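Local coordinates for protein 4-oxalocrotonate tautomerase family enzyme (Burkholderia sp. RPE67, PDB 6VVM) that belongs to the tautomerase superfamily, its chain folding as two successive beta-alpha-beta units that share one sheet and assembling as a trimer, at residues E4-Q9 against T43-S48; L61-A66 against S98-I103. All coordinates share one frame; numbering follows the deposited sequence.

From the N terminus, strand 2-8 leads into helix 13-31 and returns as strand 39-45, and contact 1 closes that loop by pairing the two strands in parallel. The chain then passes the short strands 50-52 and 55-56 and starts again: strand 63-69, helix 74-92, strand 100-106, closed by contact 2 in the same way. The loops follow one another in series, neither enclosing nor crossing the other. Strands 2-8 and 63-69 lie antiparallel side by side, with Glu4 N 2.8 Å from Ile65 O and Tyr6 N 2.9 Å from Val63 O, probable hydrogen bonds that fuse both beta-alpha-beta units into one four-stranded sheet. Both contacts also reach the second subunit.

Contact 1. Residues E4-Q9 against T43-S48; sequences EVYLPQ and TELPVS
Thr43 OG1 donates a 2.6 Å hydrogen bond to Glu4 OE2, meeting the carboxylate on its anti side, 16° out of plane. Glu4 CG stands anti to the backbone N (chi1 170°) and the chain runs on extended to this hydroxyl; OE2 also forms a salt bridge with Lys104 of the third subunit. Backbone bonds join the parallel strands: Thr43 N to Val5 O at 2.7 Å, Leu7 N to Thr43 O, and Leu45 N to Leu7 O. Farther on, one water donates to Pro8 O and Glu44 OE2, another links Gln9 NE2 to Glu44 OE1, and a third joins Gln9 OE1 to Val47 N. Glu44 OE2 has a salt bridge to Lys16. Thr43 CB lies over one face of the Tyr6 ring toward the rim, and Thr43 CG2 comes 3.7 Å from Tyr6 CE2. Leu45 CD1 sits at the ring edge, 3.7 Å from Tyr6 CD2. Beside the Thr43 carbonyl, Leu7 CD2 packs 3.5 Å from Thr43 O. Strand 63-69 flanks strand 2-8 on its other edge, Ile65 of the second subunit packs on Tyr6, and helix 13-31 connects the paired strands in a beta-alpha-beta crossover.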
ATOM      1  N   GLU A   4      -2.907   5.412   5.536  1.00 21.83           N
ATOM      2  CA  GLU A   4      -2.751   4.054   6.035  1.00 23.11           C
ATOM      3  C   GLU A   4      -1.656   4.096   7.086  1.00 22.23           C
ATOM      4  O   GLU A   4      -0.544   4.557   6.806  1.00 23.27           O
ATOM      5  CB  GLU A   4      -2.423   3.047   4.916  1.00 21.77           C
ATOM      6  CG  GLU A   4      -2.018   1.678   5.490  1.00 24.56           C
ATOM      7  CD  GLU A   4      -1.955   0.530   4.493  1.00 26.40           C
ATOM      8  OE1 GLU A   4      -1.790   0.764   3.272  1.00 28.58           O
ATOM      9  OE2 GLU A   4      -2.074  -0.629   4.958  1.00 24.17           O
ATOM     10  N   VAL A   5      -1.981   3.663   8.301  1.00 19.37           N
ATOM     11  CA  VAL A   5      -1.025   3.632   9.395  1.00 22.25           C
ATOM     12  C   VAL A   5      -0.665   2.184   9.699  1.00 23.19           C
ATOM     13  O   VAL A   5      -1.531   1.376  10.058  1.00 23.30           O
ATOM     14  CB  VAL A   5      -1.562   4.337  10.647  1.00 24.74           C
ATOM     15  CG1 VAL A   5      -0.470   4.415  11.689  1.00 24.78           C
ATOM     16  CG2 VAL A   5      -2.069   5.720  10.280  1.00 23.74           C
ATOM     17  N   TYR A   6       0.614   1.868   9.570  1.00 21.59           N
ATOM     18  CA  TYR A   6       1.168   0.614  10.065  1.00 20.63           C
ATOM     19  C   TYR A   6       1.530   0.778  11.539  1.00 22.55           C
ATOM     20  O   TYR A   6       2.347   1.641  11.896  1.00 22.90           O
ATOM     21  CB  TYR A   6       2.388   0.219   9.247  1.00 27.23           C
ATOM     22  CG  TYR A   6       2.029  -0.334   7.893  1.00 23.57           C
ATOM     23  CD1 TYR A   6       1.815   0.510   6.810  1.00 24.93           C
ATOM     24  CD2 TYR A   6       1.889  -1.697   7.704  1.00 25.98           C
ATOM     25  CE1 TYR A   6       1.490   0.007   5.573  1.00 23.03           C
ATOM     26  CE2 TYR A   6       1.569  -2.218   6.472  1.00 26.33           C
ATOM     27  CZ  TYR A   6       1.372  -1.368   5.409  1.00 27.94           C
ATOM     28  OH  TYR A   6       1.055  -1.907   4.187  1.00 26.40           O
ATOM     29  N   LEU A   7       0.891  -0.011  12.391  1.00 22.65           N
ATOM     30  CA  LEU A   7       1.092   0.072  13.830  1.00 25.03           C
ATOM     31  C   LEU A   7       1.099  -1.331  14.420  1.00 24.26           C
ATOM     32  O   LEU A   7       0.629  -2.283  13.787  1.00 29.38           O
ATOM     33  CB  LEU A   7       0.023   0.956  14.499  1.00 27.25           C
ATOM     34  CG  LEU A   7      -1.422   0.483  14.690  1.00 24.89           C
ATOM     35  CD1 LEU A   7      -2.226   1.574  15.412  1.00 27.56           C
ATOM     36  CD2 LEU A   7      -2.093   0.129  13.360  1.00 26.96           C
ATOM     37  N   PRO A   8       1.676  -1.505  15.602  1.00 27.35           N
ATOM     38  CA  PRO A   8       1.685  -2.826  16.226  1.00 29.23           C
ATOM     39  C   PRO A   8       0.343  -3.139  16.867  1.00 30.35           C
ATOM     40  O   PRO A   8      -0.480  -2.257  17.110  1.00 32.31           O
ATOM     41  CB  PRO A   8       2.782  -2.717  17.293  1.00 29.30           C
ATOM     42  CG  PRO A   8       3.429  -1.366  17.092  1.00 31.29           C
ATOM     43  CD  PRO A   8       2.414  -0.513  16.408  1.00 25.01           C
ATOM     44  N   GLN A   9       0.145  -4.425  17.146  1.00 31.23           N
ATOM     45  CA  GLN A   9      -1.005  -4.887  17.915  1.00 35.27           C
ATOM     46  C   GLN A   9      -0.939  -4.368  19.347  1.00 34.64           C
ATOM     47  O   GLN A   9       0.105  -3.921  19.831  1.00 41.71           O
ATOM     48  CB  GLN A   9      -1.063  -6.420  17.951  1.00 39.78           C
ATOM     49  CG  GLN A   9      -1.394  -7.090  16.635  1.00 36.86           C
ATOM     50  CD  GLN A   9      -1.228  -8.603  16.686  1.00 40.06           C
ATOM     51  OE1 GLN A   9      -0.436  -9.139  17.472  1.00 39.11           O
ATOM     52  NE2 GLN A   9      -1.974  -9.298  15.846  1.00 40.61           N
ATOM     53  N   THR A  43      -3.450  -0.523   9.854  1.00 23.12           N
ATOM     54  CA  THR A  43      -3.002  -1.878   9.523  1.00 25.51           C
ATOM     55  C   THR A  43      -2.161  -2.382  10.690  1.00 26.14           C
ATOM     56  O   THR A  43      -0.973  -2.057  10.807  1.00 27.37           O
ATOM     57  CB  THR A  43      -2.239  -1.886   8.200  1.00 20.76           C
ATOM     58  OG1 THR A  43      -3.133  -1.511   7.141  1.00 23.67           O
ATOM     59  CG2 THR A  43      -1.685  -3.301   7.896  1.00 25.52           C
ATOM     60  N   GLU A  44      -2.803  -3.131  11.585  1.00 26.76           N
ATOM     61  CA  GLU A  44      -2.137  -3.695  12.749  1.00 24.42           C
ATOM     62  C   GLU A  44      -1.294  -4.895  12.334  1.00 26.76           C
ATOM     63  O   GLU A  44      -1.764  -5.754  11.590  1.00 26.66           O
ATOM     64  CB  GLU A  44      -3.166  -4.161  13.778  1.00 29.29           C
ATOM     65  CG  GLU A  44      -3.655  -3.131  14.745  1.00 34.36           C
ATOM     66  CD  GLU A  44      -4.501  -3.756  15.844  1.00 34.10           C
ATOM     67  OE1 GLU A  44      -4.770  -4.982  15.781  1.00 37.78           O
ATOM     68  OE2 GLU A  44      -4.887  -3.025  16.769  1.00 33.53           O
ATOM     69  N   LEU A  45      -0.057  -4.964  12.832  1.00 25.73           N
ATOM     70  CA  LEU A  45       0.814  -6.085  12.504  1.00 26.61           C
ATOM     71  C   LEU A  45       1.357  -6.758  13.757  1.00 28.02           C
ATOM     72  O   LEU A  45       1.758  -6.083  14.715  1.00 29.88           O
ATOM     73  CB  LEU A  45       1.998  -5.632  11.632  1.00 25.52           C
ATOM     74  CG  LEU A  45       1.656  -5.024  10.275  1.00 28.20           C
ATOM     75  CD1 LEU A  45       2.931  -4.788   9.465  1.00 27.25           C
ATOM     76  CD2 LEU A  45       0.691  -5.925   9.515  1.00 26.89           C
ATOM     77  N   PRO A  46       1.403  -8.087  13.773  1.00 27.92           N
ATOM     78  CA  PRO A  46       2.126  -8.783  14.843  1.00 27.74           C
ATOM     79  C   PRO A  46       3.621  -8.494  14.765  1.00 28.69           C
ATOM     80  O   PRO A  46       4.165  -8.159  13.710  1.00 24.15           O
ATOM     81  CB  PRO A  46       1.823 -10.261  14.576  1.00 28.68           C
ATOM     82  CG  PRO A  46       1.511 -10.328  13.094  1.00 27.13           C
ATOM     83  CD  PRO A  46       0.838  -9.010  12.769  1.00 27.81           C
ATOM     84  N   VAL A  47       4.293  -8.626  15.913  1.00 29.09           N
ATOM     85  CA  VAL A  47       5.723  -8.314  15.965  1.00 28.46           C
ATOM     86  C   VAL A  47       6.504  -9.178  14.979  1.00 27.46           C
ATOM     87  O   VAL A  47       7.481  -8.715  14.374  1.00 25.72           O
ATOM     88  CB  VAL A  47       6.246  -8.458  17.412  1.00 32.86           C
ATOM     89  CG1 VAL A  47       7.773  -8.484  17.451  1.00 31.24           C
ATOM     90  CG2 VAL A  47       5.749  -7.303  18.250  1.00 31.55           C
ATOM     91  N   SER A  48       6.062 -10.421  14.767  1.00 30.46           N
ATOM     92  CA  SER A  48       6.696 -11.324  13.810  1.00 32.08           C
ATOM     93  C   SER A  48       6.764 -10.742  12.403  1.00 30.08           C
ATOM     94  O   SER A  48       7.636 -11.140  11.620  1.00 26.76           O
ATOM     95  CB  SER A  48       5.933 -12.647  13.776  1.00 35.23           C
ATOM     96  OG  SER A  48       4.607 -12.474  13.287  1.00 36.15           O
TER
HETATM   97  O   HOH W   1      -2.892  -1.748  17.852  1.00 32.73           O
HETATM   98  O   HOH W   2       2.341  -8.802  18.291  1.00 38.75           O
HETATM   99  O   HOH W   3      -4.377  -7.453  15.345  1.00 45.70           O

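Contact 2. Residues L61-A66 against S98-I103; sequences LPVIIA and STRVMI
Met102 reaches across to Val63 and Ile65. Its CB projects onto the face of the sheet it shares with them. CG stands anti to the carbonyl carbon (chi1 -75°), and bends at chi2 and chi3 turn SD to Val63 CG1 at 4.2 Å and CE to Ile65 CG1 at 4.1 Å. Arg100 joins this face through CB, 3.9 Å from Val63 CG2, before its chain leads away and NE bonds to Ala60 O of the second subunit. On the other face, Ile64 CD1 lies 3.3 Å from Arg100 O and also packs against Val101 CG2. Four backbone bonds hold the parallel strands in register: Arg100 N to Pro62 O, Ile64 N to Arg100 O at 2.8 Å, Met102 N to Ile64 O, and Ala66 N to Met102 O. Before the strands begin, Pro62, which follows a cis peptide bond from Leu61, sets its CG 3.8 Å from Thr99 CG2. Helix 74-92 covers the Ile64 and Val101 face with Ser88 and Ser85, completing a beta-alpha-beta crossover. Strand 2-8 flanks strand 63-69, and beyond strand 100-106 Arg100 and Val101 pair antiparallel with a strand of the second subunit, continuing the sheet across the interface.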
ATOM      1  N   LEU A  61       7.655   0.822  13.811  1.00 25.54           N
ATOM      2  CA  LEU A  61       6.432   1.554  13.563  1.00 23.46           C
ATOM      3  C   LEU A  61       6.363   2.760  14.487  1.00 24.62           C
ATOM      4  O   LEU A  61       7.046   2.800  15.515  1.00 30.64           O
ATOM      5  CB  LEU A  61       5.234   0.620  13.778  1.00 25.64           C
ATOM      6  CG  LEU A  61       5.364  -0.640  12.888  1.00 26.37           C
ATOM      7  CD1 LEU A  61       4.115  -1.493  12.899  1.00 26.88           C
ATOM      8  CD2 LEU A  61       5.731  -0.281  11.458  1.00 25.89           C
ATOM      9  N   PRO A  62       5.542   3.771  14.160  1.00 27.38           N
ATOM     10  CA  PRO A  62       4.574   3.777  13.048  1.00 25.18           C
ATOM     11  C   PRO A  62       5.066   4.315  11.700  1.00 24.28           C
ATOM     12  O   PRO A  62       5.893   5.217  11.637  1.00 24.22           O
ATOM     13  CB  PRO A  62       3.455   4.671  13.581  1.00 22.90           C
ATOM     14  CG  PRO A  62       4.155   5.655  14.469  1.00 22.26           C
ATOM     15  CD  PRO A  62       5.449   4.999  14.974  1.00 24.31           C
ATOM     16  N   VAL A  63       4.528   3.742  10.627  1.00 22.55           N
ATOM     17  CA  VAL A  63       4.749   4.215   9.266  1.00 24.00           C
ATOM     18  C   VAL A  63       3.401   4.667   8.721  1.00 21.88           C
ATOM     19  O   VAL A  63       2.430   3.905   8.745  1.00 25.23           O
ATOM     20  CB  VAL A  63       5.366   3.126   8.376  1.00 24.96           C
ATOM     21  CG1 VAL A  63       5.407   3.590   6.911  1.00 25.93           C
ATOM     22  CG2 VAL A  63       6.765   2.755   8.892  1.00 24.45           C
ATOM     23  N   ILE A  64       3.328   5.911   8.268  1.00 25.35           N
ATOM     24  CA  ILE A  64       2.088   6.469   7.736  1.00 22.01           C
ATOM     25  C   ILE A  64       2.271   6.694   6.246  1.00 24.65           C
ATOM     26  O   ILE A  64       3.189   7.410   5.830  1.00 25.06           O
ATOM     27  CB  ILE A  64       1.697   7.778   8.437  1.00 24.15           C
ATOM     28  CG1 ILE A  64       1.622   7.607   9.960  1.00 25.59           C
ATOM     29  CG2 ILE A  64       0.353   8.240   7.909  1.00 22.94           C
ATOM     30  CD1 ILE A  64       2.903   8.038  10.727  1.00 28.14           C
ATOM     31  N   ILE A  65       1.396   6.094   5.442  1.00 20.59           N
ATOM     32  CA  ILE A  65       1.324   6.380   4.019  1.00 22.61           C
ATOM     33  C   ILE A  65       0.122   7.277   3.786  1.00 24.67           C
ATOM     34  O   ILE A  65      -0.996   6.950   4.211  1.00 23.07           O
ATOM     35  CB  ILE A  65       1.224   5.089   3.193  1.00 21.24           C
ATOM     36  CG1 ILE A  65       2.441   4.201   3.460  1.00 25.49           C
ATOM     37  CG2 ILE A  65       1.069   5.401   1.710  1.00 26.80           C
ATOM     38  CD1 ILE A  65       2.278   2.771   2.966  1.00 31.02           C
ATOM     39  N   ALA A  66       0.353   8.412   3.136  1.00 21.43           N
ATOM     40  CA  ALA A  66      -0.687   9.394   2.849  1.00 25.38           C
ATOM     41  C   ALA A  66      -0.794   9.549   1.344  1.00 25.13           C
ATOM     42  O   ALA A  66       0.178   9.942   0.689  1.00 25.64           O
ATOM     43  CB  ALA A  66      -0.376  10.744   3.499  1.00 24.30           C
ATOM     44  N   SER A  98      10.737   8.003  15.952  1.00 29.03           N
ATOM     45  CA  SER A  98      10.396   6.706  15.390  1.00 30.11           C
ATOM     46  C   SER A  98       9.383   6.773  14.250  1.00 28.85           C
ATOM     47  O   SER A  98       9.160   5.748  13.601  1.00 27.77           O
ATOM     48  CB  SER A  98       9.848   5.795  16.493  1.00 31.78           C
ATOM     49  OG  SER A  98       8.565   6.249  16.922  1.00 31.75           O
ATOM     50  N   THR A  99       8.766   7.930  13.981  1.00 24.66           N
ATOM     51  CA  THR A  99       7.693   8.004  12.994  1.00 24.56           C
ATOM     52  C   THR A  99       8.235   8.212  11.581  1.00 27.67           C
ATOM     53  O   THR A  99       9.217   8.934  11.365  1.00 26.64           O
ATOM     54  CB  THR A  99       6.706   9.128  13.331  1.00 25.19           C
ATOM     55  OG1 THR A  99       7.384  10.382  13.283  1.00 25.37           O
ATOM     56  CG2 THR A  99       6.082   8.942  14.736  1.00 23.78           C
ATOM     57  N   ARG A 100       7.575   7.569  10.618  1.00 23.78           N
ATOM     58  CA  ARG A 100       7.876   7.678   9.197  1.00 25.17           C
ATOM     59  C   ARG A 100       6.618   8.086   8.454  1.00 24.79           C
ATOM     60  O   ARG A 100       5.541   7.555   8.732  1.00 26.25           O
ATOM     61  CB  ARG A 100       8.370   6.337   8.617  1.00 27.63           C
ATOM     62  CG  ARG A 100       9.650   5.797   9.208  1.00 32.13           C
ATOM     63  CD  ARG A 100      10.764   6.780   9.014  1.00 32.69           C
ATOM     64  NE  ARG A 100      12.099   6.170   9.049  1.00 39.82           N
ATOM     65  CZ  ARG A 100      12.660   5.649  10.138  1.00 40.46           C
ATOM     66  NH1 ARG A 100      13.891   5.162  10.083  1.00 40.82           N
ATOM     67  NH2 ARG A 100      11.993   5.609  11.282  1.00 37.23           N
ATOM     68  N   VAL A 101       6.754   9.006   7.497  1.00 21.87           N
ATOM     69  CA  VAL A 101       5.645   9.404   6.634  1.00 22.91           C
ATOM     70  C   VAL A 101       6.079   9.293   5.181  1.00 22.40           C
ATOM     71  O   VAL A 101       7.169   9.744   4.814  1.00 24.19           O
ATOM     72  CB  VAL A 101       5.163  10.842   6.927  1.00 21.51           C
ATOM     73  CG1 VAL A 101       4.068  11.251   5.915  1.00 24.38           C
ATOM     74  CG2 VAL A 101       4.664  10.951   8.366  1.00 22.42           C
ATOM     75  N   MET A 102       5.212   8.720   4.349  1.00 21.73           N
ATOM     76  CA  MET A 102       5.458   8.641   2.916  1.00 22.20           C
ATOM     77  C   MET A 102       4.222   9.120   2.173  1.00 21.83           C
ATOM     78  O   MET A 102       3.115   8.617   2.402  1.00 25.08           O
ATOM     79  CB  MET A 102       5.826   7.206   2.503  1.00 22.02           C
ATOM     80  CG  MET A 102       7.225   6.815   2.901  1.00 33.46           C
ATOM     81  SD  MET A 102       7.347   5.127   3.519  1.00 50.40           S
ATOM     82  CE  MET A 102       6.411   4.152   2.342  1.00 31.47           C
ATOM     83  N   ILE A 103       4.400  10.113   1.309  1.00 23.17           N
ATOM     84  CA  ILE A 103       3.292  10.754   0.607  1.00 22.69           C
ATOM     85  C   ILE A 103       3.308  10.316  -0.845  1.00 24.73           C
ATOM     86  O   ILE A 103       4.313  10.500  -1.541  1.00 25.84           O
ATOM     87  CB  ILE A 103       3.366  12.289   0.696  1.00 22.93           C
ATOM     88  CG1 ILE A 103       3.279  12.746   2.159  1.00 26.83           C
ATOM     89  CG2 ILE A 103       2.253  12.915  -0.152  1.00 22.37           C
ATOM     90  CD1 ILE A 103       3.478  14.221   2.338  1.00 23.91           C
TER
HETATM   91  O   HOH W   4       7.816   3.600  17.664  1.00 32.16           O